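Side-chain contacts in Pre-mRNA splicing factor PRP8 (Cyanidioschyzon merolae, PDB 6NQI), which probably binds the U2, U5 and U6 snRNAs and intronic pre-mRNA in the spliceosome, this chain being its RNase H-like domain: residues A[124-127]-A[128-132]; A[65-68]-A[69-73]; A[198-201]-A[202-205]. All coordinates share one frame; numbering follows the deposited sequence.

Three short-range contacts follow one another along the chain; none closes a long loop, and none nests within or crosses another. Interaction 2 comes first, in the last turn of helix 54-71, which lies between the sheet and helix 90-97. Interaction 1 follows at the end of helix 123-130. The first helix meets Ile-28 and Ile-30 of strand 24-32, the second Val-27 and Trp-29, so the two cover opposite faces of the sheet. Interaction 3 starts helix 201-210 near the surface, its centre about 34 Å from that of interaction 2, on the other side of the chain's centre. Two contacts thus end helices on the sheet, and the third begins one among the later helices.

Interaction 1 of 3, residues A[124-127]-A[128-132]; sequences EIRD and RTQTA
The guanidinium of Arg-126 and the amide of Gln-130 stand almost square to each other, their planes 83° apart, on side chains that run side by side in the same direction. The touch is between Gln-130 NE2 and Arg-126 CG, 3.7 Å apart, on the aliphatic part of the arginine. Its chain stretches out with CG opposite the backbone N (chi1 -177°) and bends only further on, bringing NE to a long salt-bridge distance of 3.9 Å from Asp-127 OD1.

The flat peptide group ending in Ile-125 O is held from both faces by one residue. Thr-129 N donates from one side at 2.9 Å, and Thr-129 OG1 from the other at 2.6 Å, 39° out of the carbonyl plane and therefore away from a lone pair. Ile-125 O thus accepts two bonds from one residue, and one of them uses the buried Thr-129 hydroxyl, on the side of the helix that meets the sheet. Thr-131 uses its hydroxyl differently: OG1 donates to Asp-127 O at 2.5 Å, in the carbonyl plane, at the point where the helix gives way to loop. Backbone bonds from Arg-128 N to Glu-124 O (3.0 Å) and from Gln-130 N to Arg-126 O (3.0 Å) complete the turn.

Ile-125 rests on Trp-29 and Trp-140, Thr-129 on Val-27 and Ile-42, and Asn-25 ND2 binds Thr-129 O. This is the C-terminal end of an amphipathic helix, with threonine hydroxyls bonding to carbonyls one turn back, laid against the central sheet of the RNase H-like fold.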
ATOM      1  N   GLU A 124     -12.228  -2.410   8.065  1.00 78.73           N
ATOM      2  CA  GLU A 124     -12.813  -1.399   7.190  1.00 78.26           C
ATOM      3  C   GLU A 124     -12.439  -1.667   5.735  1.00 79.16           C
ATOM      4  O   GLU A 124     -13.281  -1.565   4.839  1.00 79.71           O
ATOM      5  CB  GLU A 124     -12.337  -0.017   7.639  1.00 76.91           C
ATOM      6  CG  GLU A 124     -13.356   1.114   7.635  1.00 79.83           C
ATOM      7  CD  GLU A 124     -13.237   1.946   8.910  1.00 81.70           C
ATOM      8  OE1 GLU A 124     -12.187   2.641   9.079  1.00 79.46           O
ATOM      9  OE2 GLU A 124     -14.193   1.919   9.727  1.00 85.89           O
ATOM     10  N   ILE A 125     -11.170  -2.019   5.494  1.00 53.71           N
ATOM     11  CA  ILE A 125     -10.673  -2.292   4.146  1.00 52.69           C
ATOM     12  C   ILE A 125     -11.235  -3.599   3.617  1.00 54.56           C
ATOM     13  O   ILE A 125     -11.656  -3.697   2.460  1.00 54.78           O
ATOM     14  CB  ILE A 125      -9.133  -2.354   4.136  1.00 50.72           C
ATOM     15  CG1 ILE A 125      -8.496  -1.055   4.621  1.00 48.64           C
ATOM     16  CG2 ILE A 125      -8.645  -2.710   2.735  1.00 49.77           C
ATOM     17  CD1 ILE A 125      -8.910   0.138   3.853  1.00 48.10           C
ATOM     18  N   ARG A 126     -11.162  -4.647   4.427  1.00 69.92           N
ATOM     19  CA  ARG A 126     -11.698  -5.934   4.009  1.00 70.45           C
ATOM     20  C   ARG A 126     -13.173  -5.806   3.624  1.00 70.29           C
ATOM     21  O   ARG A 126     -13.604  -6.323   2.581  1.00 70.33           O
ATOM     22  CB  ARG A 126     -11.458  -6.948   5.122  1.00 69.71           C
ATOM     23  CG  ARG A 126     -11.888  -8.339   4.827  1.00 69.03           C
ATOM     24  CD  ARG A 126     -11.877  -9.128   6.128  1.00 70.61           C
ATOM     25  NE  ARG A 126     -12.670  -8.460   7.161  1.00 72.50           N
ATOM     26  CZ  ARG A 126     -12.766  -8.873   8.418  1.00 75.39           C
ATOM     27  NH1 ARG A 126     -12.129  -9.967   8.820  1.00 76.95           N
ATOM     28  NH2 ARG A 126     -13.508  -8.188   9.275  1.00 77.36           N
ATOM     29  N   ASP A 127     -13.940  -5.058   4.425  1.00 62.38           N
ATOM     30  CA  ASP A 127     -15.366  -4.889   4.191  1.00 66.33           C
ATOM     31  C   ASP A 127     -15.648  -4.026   2.970  1.00 65.58           C
ATOM     32  O   ASP A 127     -16.575  -4.326   2.199  1.00 68.57           O
ATOM     33  CB  ASP A 127     -16.019  -4.294   5.432  1.00 68.94           C
ATOM     34  CG  ASP A 127     -16.136  -5.301   6.559  1.00 71.62           C
ATOM     35  OD1 ASP A 127     -15.920  -6.506   6.284  1.00 72.21           O
ATOM     36  OD2 ASP A 127     -16.447  -4.903   7.713  1.00 73.70           O
ATOM     37  N   ARG A 128     -14.889  -2.943   2.769  1.00 80.09           N
ATOM     38  CA  ARG A 128     -15.086  -2.189   1.538  1.00 79.88           C
ATOM     39  C   ARG A 128     -14.667  -3.013   0.330  1.00 79.00           C
ATOM     40  O   ARG A 128     -15.239  -2.860  -0.755  1.00 80.58           O
ATOM     41  CB  ARG A 128     -14.327  -0.868   1.581  1.00 77.75           C
ATOM     42  CG  ARG A 128     -14.568   0.031   0.381  1.00 78.86           C
ATOM     43  CD  ARG A 128     -13.676   1.256   0.481  1.00 77.44           C
ATOM     44  NE  ARG A 128     -13.990   2.330  -0.464  1.00 79.09           N
ATOM     45  CZ  ARG A 128     -14.337   3.567  -0.111  1.00 79.05           C
ATOM     46  NH1 ARG A 128     -14.428   3.893   1.176  1.00 79.68           N
ATOM     47  NH2 ARG A 128     -14.588   4.480  -1.046  1.00 80.95           N
ATOM     48  N   THR A 129     -13.728  -3.941   0.518  1.00 60.25           N
ATOM     49  CA  THR A 129     -13.183  -4.697  -0.602  1.00 60.24           C
ATOM     50  C   THR A 129     -14.149  -5.750  -1.101  1.00 61.98           C
ATOM     51  O   THR A 129     -14.427  -5.818  -2.304  1.00 62.90           O
ATOM     52  CB  THR A 129     -11.870  -5.364  -0.206  1.00 59.01           C
ATOM     53  OG1 THR A 129     -10.879  -4.374   0.067  1.00 58.75           O
ATOM     54  CG2 THR A 129     -11.396  -6.311  -1.303  1.00 58.50           C
ATOM     55  N   GLN A 130     -14.660  -6.599  -0.205  1.00 98.69           N
ATOM     56  CA  GLN A 130     -15.518  -7.688  -0.679  1.00101.62           C
ATOM     57  C   GLN A 130     -16.810  -7.179  -1.304  1.00104.05           C
ATOM     58  O   GLN A 130     -17.268  -7.722  -2.314  1.00105.90           O
ATOM     59  CB  GLN A 130     -15.815  -8.668   0.438  1.00103.55           C
ATOM     60  CG  GLN A 130     -14.617  -9.514   0.751  1.00102.54           C
ATOM     61  CD  GLN A 130     -14.895 -10.512   1.837  1.00104.83           C
ATOM     62  OE1 GLN A 130     -15.916 -11.217   1.807  1.00108.72           O
ATOM     63  NE2 GLN A 130     -13.987 -10.592   2.809  1.00102.84           N
ATOM     64  N   THR A 131     -17.392  -6.129  -0.747  1.00 72.41           N
ATOM     65  CA  THR A 131     -18.651  -5.597  -1.250  1.00 76.48           C
ATOM     66  C   THR A 131     -18.491  -4.764  -2.516  1.00 75.39           C
ATOM     67  O   THR A 131     -19.494  -4.281  -3.047  1.00 79.15           O
ATOM     68  CB  THR A 131     -19.311  -4.738  -0.161  1.00 78.02           C
ATOM     69  OG1 THR A 131     -18.320  -3.853   0.411  1.00 73.46           O
ATOM     70  CG2 THR A 131     -19.956  -5.608   0.936  1.00 81.59           C
ATOM     71  N   ALA A 132     -17.267  -4.579  -3.009  1.00 70.90           N
ATOM     72  CA  ALA A 132     -17.049  -3.776  -4.208  1.00 70.18           C
ATOM     73  C   ALA A 132     -17.680  -4.436  -5.437  1.00 74.03           C
ATOM     74  O   ALA A 132     -17.675  -5.660  -5.587  1.00 75.41           O
ATOM     75  CB  ALA A 132     -15.555  -3.548  -4.431  1.00 65.00           C
TER

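Interaction 2 of 3, residues A[65-68]-A[69-73]; sequences HVLT and MLRSQ
The last turn of helix 54-71, one of the helices flanking the sheet of this RNase H-like domain, is built from i to i+4 pairs, His-65 with Met-69 foremost among them. The Met-69 chain bends twice and crosses the imidazole obliquely. Its CG comes to 3.4 Å from His-65 NE2, and SD sits 4.3 Å from the ring centroid, an oblique sulfur-aromatic contact 55° off the ring normal. Both residues also pack on Ile-30 of strand 24-32. With an alanine here in place of His-65, Met-69 would probably lose the ring atoms that its CG and SD touch, leaving a gap toward the strand.

One residue on, the Val-66 and Leu-70 side chains lie side by side, CG1 to CD1 4.2 Å, Val-66 packed on Leu-93 and Leu-70 on Leu-97 of helix 90-97. Leu-67 CG and, toward the rim, CD1 lie over one face of the Arg-71 guanidinium; the shortest approach is Leu-67 CD2 to Arg-71 NH1, 3.4 Å. Backbone bonds such as Met-69 N to His-65 O (2.9 Å) run beneath these pairs. Where the helix ends, Ser-72 OG turns back and donates to Met-69 O at 3.0 Å.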
ATOM      1  N   HIS A  65      -1.520  -0.054 -13.444  1.00 47.43           N
ATOM      2  CA  HIS A  65      -2.098   0.725 -12.348  1.00 45.63           C
ATOM      3  C   HIS A  65      -1.131   1.794 -11.856  1.00 46.15           C
ATOM      4  O   HIS A  65      -1.519   2.959 -11.695  1.00 47.61           O
ATOM      5  CB  HIS A  65      -2.519  -0.208 -11.200  1.00 42.58           C
ATOM      6  CG  HIS A  65      -2.906   0.509  -9.938  1.00 40.57           C
ATOM      7  ND1 HIS A  65      -2.256   0.302  -8.733  1.00 38.28           N
ATOM      8  CD2 HIS A  65      -3.845   1.458  -9.700  1.00 40.97           C
ATOM      9  CE1 HIS A  65      -2.798   1.074  -7.805  1.00 37.43           C
ATOM     10  NE2 HIS A  65      -3.755   1.794  -8.368  1.00 39.14           N
ATOM     11  N   VAL A  66       0.134   1.416 -11.635  1.00 39.68           N
ATOM     12  CA  VAL A  66       1.146   2.397 -11.245  1.00 40.17           C
ATOM     13  C   VAL A  66       1.243   3.504 -12.287  1.00 43.79           C
ATOM     14  O   VAL A  66       1.290   4.693 -11.944  1.00 45.07           O
ATOM     15  CB  VAL A  66       2.504   1.716 -10.990  1.00 38.91           C
ATOM     16  CG1 VAL A  66       3.617   2.736 -10.924  1.00 39.62           C
ATOM     17  CG2 VAL A  66       2.461   0.955  -9.672  1.00 35.90           C
ATOM     18  N   LEU A  67       1.248   3.147 -13.574  1.00 54.03           N
ATOM     19  CA  LEU A  67       1.269   4.197 -14.588  1.00 57.23           C
ATOM     20  C   LEU A  67       0.062   5.123 -14.446  1.00 58.37           C
ATOM     21  O   LEU A  67       0.191   6.342 -14.587  1.00 58.85           O
ATOM     22  CB  LEU A  67       1.337   3.595 -15.989  1.00 59.12           C
ATOM     23  CG  LEU A  67       1.256   4.612 -17.141  1.00 60.02           C
ATOM     24  CD1 LEU A  67       2.303   5.710 -17.028  1.00 59.10           C
ATOM     25  CD2 LEU A  67       1.358   3.944 -18.512  1.00 60.18           C
ATOM     26  N   THR A  68      -1.118   4.570 -14.155  1.00 51.96           N
ATOM     27  CA  THR A  68      -2.307   5.421 -14.037  1.00 52.65           C
ATOM     28  C   THR A  68      -2.212   6.351 -12.828  1.00 52.14           C
ATOM     29  O   THR A  68      -2.552   7.544 -12.916  1.00 53.12           O
ATOM     30  CB  THR A  68      -3.574   4.556 -13.973  1.00 50.11           C
ATOM     31  OG1 THR A  68      -3.626   3.746 -15.146  1.00 50.06           O
ATOM     32  CG2 THR A  68      -4.812   5.433 -13.960  1.00 50.52           C
ATOM     33  N   MET A  69      -1.753   5.821 -11.691  1.00 67.36           N
ATOM     34  CA  MET A  69      -1.603   6.662 -10.506  1.00 66.81           C
ATOM     35  C   MET A  69      -0.559   7.748 -10.736  1.00 68.07           C
ATOM     36  O   MET A  69      -0.722   8.876 -10.250  1.00 68.51           O
ATOM     37  CB  MET A  69      -1.221   5.837  -9.267  1.00 63.77           C
ATOM     38  CG  MET A  69      -2.206   4.768  -8.796  1.00 60.29           C
ATOM     39  SD  MET A  69      -3.938   5.287  -8.719  1.00 60.83           S
ATOM     40  CE  MET A  69      -3.860   6.765  -7.724  1.00 62.30           C
ATOM     41  N   LEU A  70       0.500   7.444 -11.498  1.00 53.73           N
ATOM     42  CA  LEU A  70       1.454   8.480 -11.868  1.00 54.45           C
ATOM     43  C   LEU A  70       0.762   9.562 -12.677  1.00 56.25           C
ATOM     44  O   LEU A  70       0.884  10.759 -12.381  1.00 57.29           O
ATOM     45  CB  LEU A  70       2.619   7.882 -12.665  1.00 54.00           C
ATOM     46  CG  LEU A  70       3.612   7.025 -11.876  1.00 51.68           C
ATOM     47  CD1 LEU A  70       4.598   6.340 -12.807  1.00 51.14           C
ATOM     48  CD2 LEU A  70       4.305   7.825 -10.808  1.00 51.12           C
ATOM     49  N   ARG A  71       0.001   9.151 -13.691  1.00 57.59           N
ATOM     50  CA  ARG A  71      -0.664  10.108 -14.570  1.00 58.91           C
ATOM     51  C   ARG A  71      -1.617  11.015 -13.813  1.00 59.11           C
ATOM     52  O   ARG A  71      -1.889  12.131 -14.261  1.00 63.04           O
ATOM     53  CB  ARG A  71      -1.418   9.367 -15.667  1.00 59.22           C
ATOM     54  CG  ARG A  71      -0.568   8.762 -16.758  1.00 59.08           C
ATOM     55  CD  ARG A  71      -1.456   8.418 -17.922  1.00 60.26           C
ATOM     56  NE  ARG A  71      -0.728   8.243 -19.174  1.00 62.56           N
ATOM     57  CZ  ARG A  71      -0.641   7.085 -19.824  1.00 61.51           C
ATOM     58  NH1 ARG A  71      -1.233   6.001 -19.309  1.00 58.97           N
ATOM     59  NH2 ARG A  71       0.045   7.020 -20.977  1.00 64.25           N
ATOM     60  N   SER A  72      -2.184  10.548 -12.707  1.00 70.22           N
ATOM     61  CA  SER A  72      -3.136  11.386 -11.975  1.00 70.42           C
ATOM     62  C   SER A  72      -2.493  12.358 -10.983  1.00 71.09           C
ATOM     63  O   SER A  72      -3.232  13.100 -10.327  1.00 72.27           O
ATOM     64  CB  SER A  72      -4.120  10.525 -11.198  1.00 68.74           C
ATOM     65  OG  SER A  72      -3.469  10.025 -10.040  1.00 67.22           O
ATOM     66  N   GLN A  73      -1.136  12.376 -10.836  1.00 95.12           N
ATOM     67  CA  GLN A  73      -0.404  13.196  -9.874  1.00 95.84           C
ATOM     68  C   GLN A  73       0.130  14.473 -10.508  1.00 99.80           C
ATOM     69  O   GLN A  73       0.507  14.477 -11.685  1.00101.21           O
ATOM     70  CB  GLN A  73       0.773  12.422  -9.287  1.00 94.77           C
ATOM     71  CG  GLN A  73       0.379  11.232  -8.413  1.00 92.61           C
ATOM     72  CD  GLN A  73      -0.307  11.634  -7.138  1.00 91.83           C
ATOM     73  OE1 GLN A  73       0.351  12.168  -6.261  1.00 92.74           O
ATOM     74  NE2 GLN A  73      -1.613  11.353  -7.001  1.00 90.37           N
TER

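Interaction 3 of 3, residues A[198-201]-A[202-205]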
ATOM      1  N   ALA A 198      -8.790   7.462  16.098  1.00 96.90           N
ATOM      2  CA  ALA A 198      -8.295   8.750  16.597  1.00 99.21           C
ATOM      3  C   ALA A 198      -7.892   8.640  18.068  1.00102.04           C
ATOM      4  O   ALA A 198      -8.716   8.809  18.967  1.00103.53           O
ATOM      5  CB  ALA A 198      -9.354   9.829  16.401  1.00 99.33           C
ATOM      6  N   LEU A 199      -6.602   8.387  18.326  1.00 96.62           N
ATOM      7  CA  LEU A 199      -6.091   8.209  19.685  1.00 98.53           C
ATOM      8  C   LEU A 199      -5.064   9.283  20.074  1.00 96.01           C
ATOM      9  O   LEU A 199      -4.349   9.811  19.215  1.00 92.06           O
ATOM     10  CB  LEU A 199      -5.435   6.830  19.840  1.00 99.42           C
ATOM     11  CG  LEU A 199      -6.240   5.570  19.537  1.00 99.56           C
ATOM     12  CD1 LEU A 199      -5.314   4.373  19.650  1.00 98.79           C
ATOM     13  CD2 LEU A 199      -7.426   5.426  20.471  1.00101.00           C
ATOM     14  N   PRO A 200      -4.944   9.600  21.367  1.00114.49           N
ATOM     15  CA  PRO A 200      -3.869  10.493  21.814  1.00112.37           C
ATOM     16  C   PRO A 200      -2.522   9.802  21.698  1.00108.57           C
ATOM     17  O   PRO A 200      -2.425   8.594  21.484  1.00107.14           O
ATOM     18  CB  PRO A 200      -4.219  10.788  23.277  1.00118.99           C
ATOM     19  CG  PRO A 200      -5.639  10.366  23.437  1.00120.89           C
ATOM     20  CD  PRO A 200      -5.842   9.240  22.478  1.00118.71           C
ATOM     21  N   GLU A 201      -1.463  10.595  21.868  1.00108.48           N
ATOM     22  CA  GLU A 201      -0.120  10.068  21.642  1.00106.13           C
ATOM     23  C   GLU A 201       0.327   9.121  22.743  1.00106.93           C
ATOM     24  O   GLU A 201       1.140   8.233  22.485  1.00104.73           O
ATOM     25  CB  GLU A 201       0.900  11.201  21.524  1.00106.79           C
ATOM     26  CG  GLU A 201       1.054  11.795  20.139  1.00104.72           C
ATOM     27  CD  GLU A 201       1.580  10.809  19.091  1.00100.77           C
ATOM     28  OE1 GLU A 201       2.506  10.031  19.411  1.00 99.76           O
ATOM     29  OE2 GLU A 201       1.100  10.848  17.931  1.00 98.90           O
ATOM     30  N   THR A 202      -0.165   9.299  23.971  1.00115.04           N
ATOM     31  CA  THR A 202       0.243   8.410  25.057  1.00116.20           C
ATOM     32  C   THR A 202      -0.207   6.976  24.787  1.00114.19           C
ATOM     33  O   THR A 202       0.559   6.021  24.975  1.00113.20           O
ATOM     34  CB  THR A 202      -0.297   8.918  26.397  1.00120.48           C
ATOM     35  OG1 THR A 202      -1.691   9.225  26.277  1.00121.66           O
ATOM     36  CG2 THR A 202       0.450  10.169  26.824  1.00122.67           C
ATOM     37  N   ASP A 203      -1.468   6.803  24.391  1.00109.17           N
ATOM     38  CA  ASP A 203      -1.950   5.474  24.027  1.00107.27           C
ATOM     39  C   ASP A 203      -1.209   4.914  22.816  1.00103.38           C
ATOM     40  O   ASP A 203      -0.960   3.707  22.753  1.00102.02           O
ATOM     41  CB  ASP A 203      -3.459   5.523  23.787  1.00107.99           C
ATOM     42  CG  ASP A 203      -4.250   5.627  25.088  1.00111.92           C
ATOM     43  OD1 ASP A 203      -3.800   5.075  26.124  1.00113.48           O
ATOM     44  OD2 ASP A 203      -5.306   6.289  25.077  1.00113.70           O
ATOM     45  N   TRP A 204      -0.834   5.773  21.858  1.00 88.79           N
ATOM     46  CA  TRP A 204      -0.002   5.335  20.737  1.00 85.39           C
ATOM     47  C   TRP A 204       1.352   4.825  21.226  1.00 85.25           C
ATOM     48  O   TRP A 204       1.862   3.819  20.726  1.00 83.13           O
ATOM     49  CB  TRP A 204       0.165   6.472  19.723  1.00 84.32           C
ATOM     50  CG  TRP A 204      -0.945   6.527  18.675  1.00 83.01           C
ATOM     51  CD1 TRP A 204      -1.750   7.600  18.368  1.00 84.32           C
ATOM     52  CD2 TRP A 204      -1.362   5.462  17.811  1.00 80.46           C
ATOM     53  NE1 TRP A 204      -2.640   7.260  17.368  1.00 82.75           N
ATOM     54  CE2 TRP A 204      -2.421   5.956  17.015  1.00 80.32           C
ATOM     55  CE3 TRP A 204      -0.946   4.139  17.636  1.00 78.54           C
ATOM     56  CZ2 TRP A 204      -3.061   5.174  16.073  1.00 78.27           C
ATOM     57  CZ3 TRP A 204      -1.581   3.368  16.700  1.00 76.50           C
ATOM     58  CH2 TRP A 204      -2.626   3.885  15.927  1.00 76.32           C
ATOM     59  N   ARG A 205       1.947   5.507  22.208  1.00104.36           N
ATOM     60  CA  ARG A 205       3.226   5.075  22.773  1.00104.80           C
ATOM     61  C   ARG A 205       3.093   3.723  23.468  1.00105.44           C
ATOM     62  O   ARG A 205       3.895   2.805  23.243  1.00104.15           O
ATOM     63  CB  ARG A 205       3.709   6.132  23.769  1.00152.25           C
ATOM     64  CG  ARG A 205       4.103   7.488  23.194  1.00152.10           C
ATOM     65  CD  ARG A 205       4.144   8.511  24.334  1.00155.84           C
ATOM     66  NE  ARG A 205       5.195   8.277  25.321  1.00157.67           N
ATOM     67  CZ  ARG A 205       5.212   8.838  26.526  1.00161.26           C
ATOM     68  NH1 ARG A 205       4.234   9.655  26.893  1.00163.41           N
ATOM     69  NH2 ARG A 205       6.193   8.570  27.373  1.00162.96           N
TER
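Two backbone bonds start the helix: Arg-205 N donates to Glu-201 O at 2.9 Å, and Trp-204 N to Pro-200 O at 3.3 Å. The Glu-201 chain bends at chi2 (-63°), which brings its carboxylate beside Trp-204, where OE1 also forms a salt bridge with Arg-158 on helix 152-168 and so ties the new helix to an earlier one; Arg-205 NE remains 6.7 Å from Glu-201 OE1, so the opposite charges are near without meeting.

Pro-200 occupies the N-cap of helix 201-210, at the point where the loop leading into that helix, within the PRP8 domain IV core, turns helical. A proline here has no side-chain acceptor to offer, and its contribution is the carbonyl that Trp-204 N takes up. Beside it, Asp-203 points the same way as the proline ring, with OD2 4.0 Å from Pro-200 CD.

The packing centres on Trp-204. Leu-199 covers one face of the indole: CB stands 4.1 Å from the centroid of the five-membered ring, 27° off its normal, in a CH-pi contact. With chi2 at 175°, Leu-199 CD1 continues outward from CA, reaching 4.2 Å above the Trp-204 ring plane, over its centre. Trp-146 meets the indole edge-to-face, and Trp-196 touches it from the preceding loop. The indole's CD1 also lies 3.5 Å from Leu-199 O.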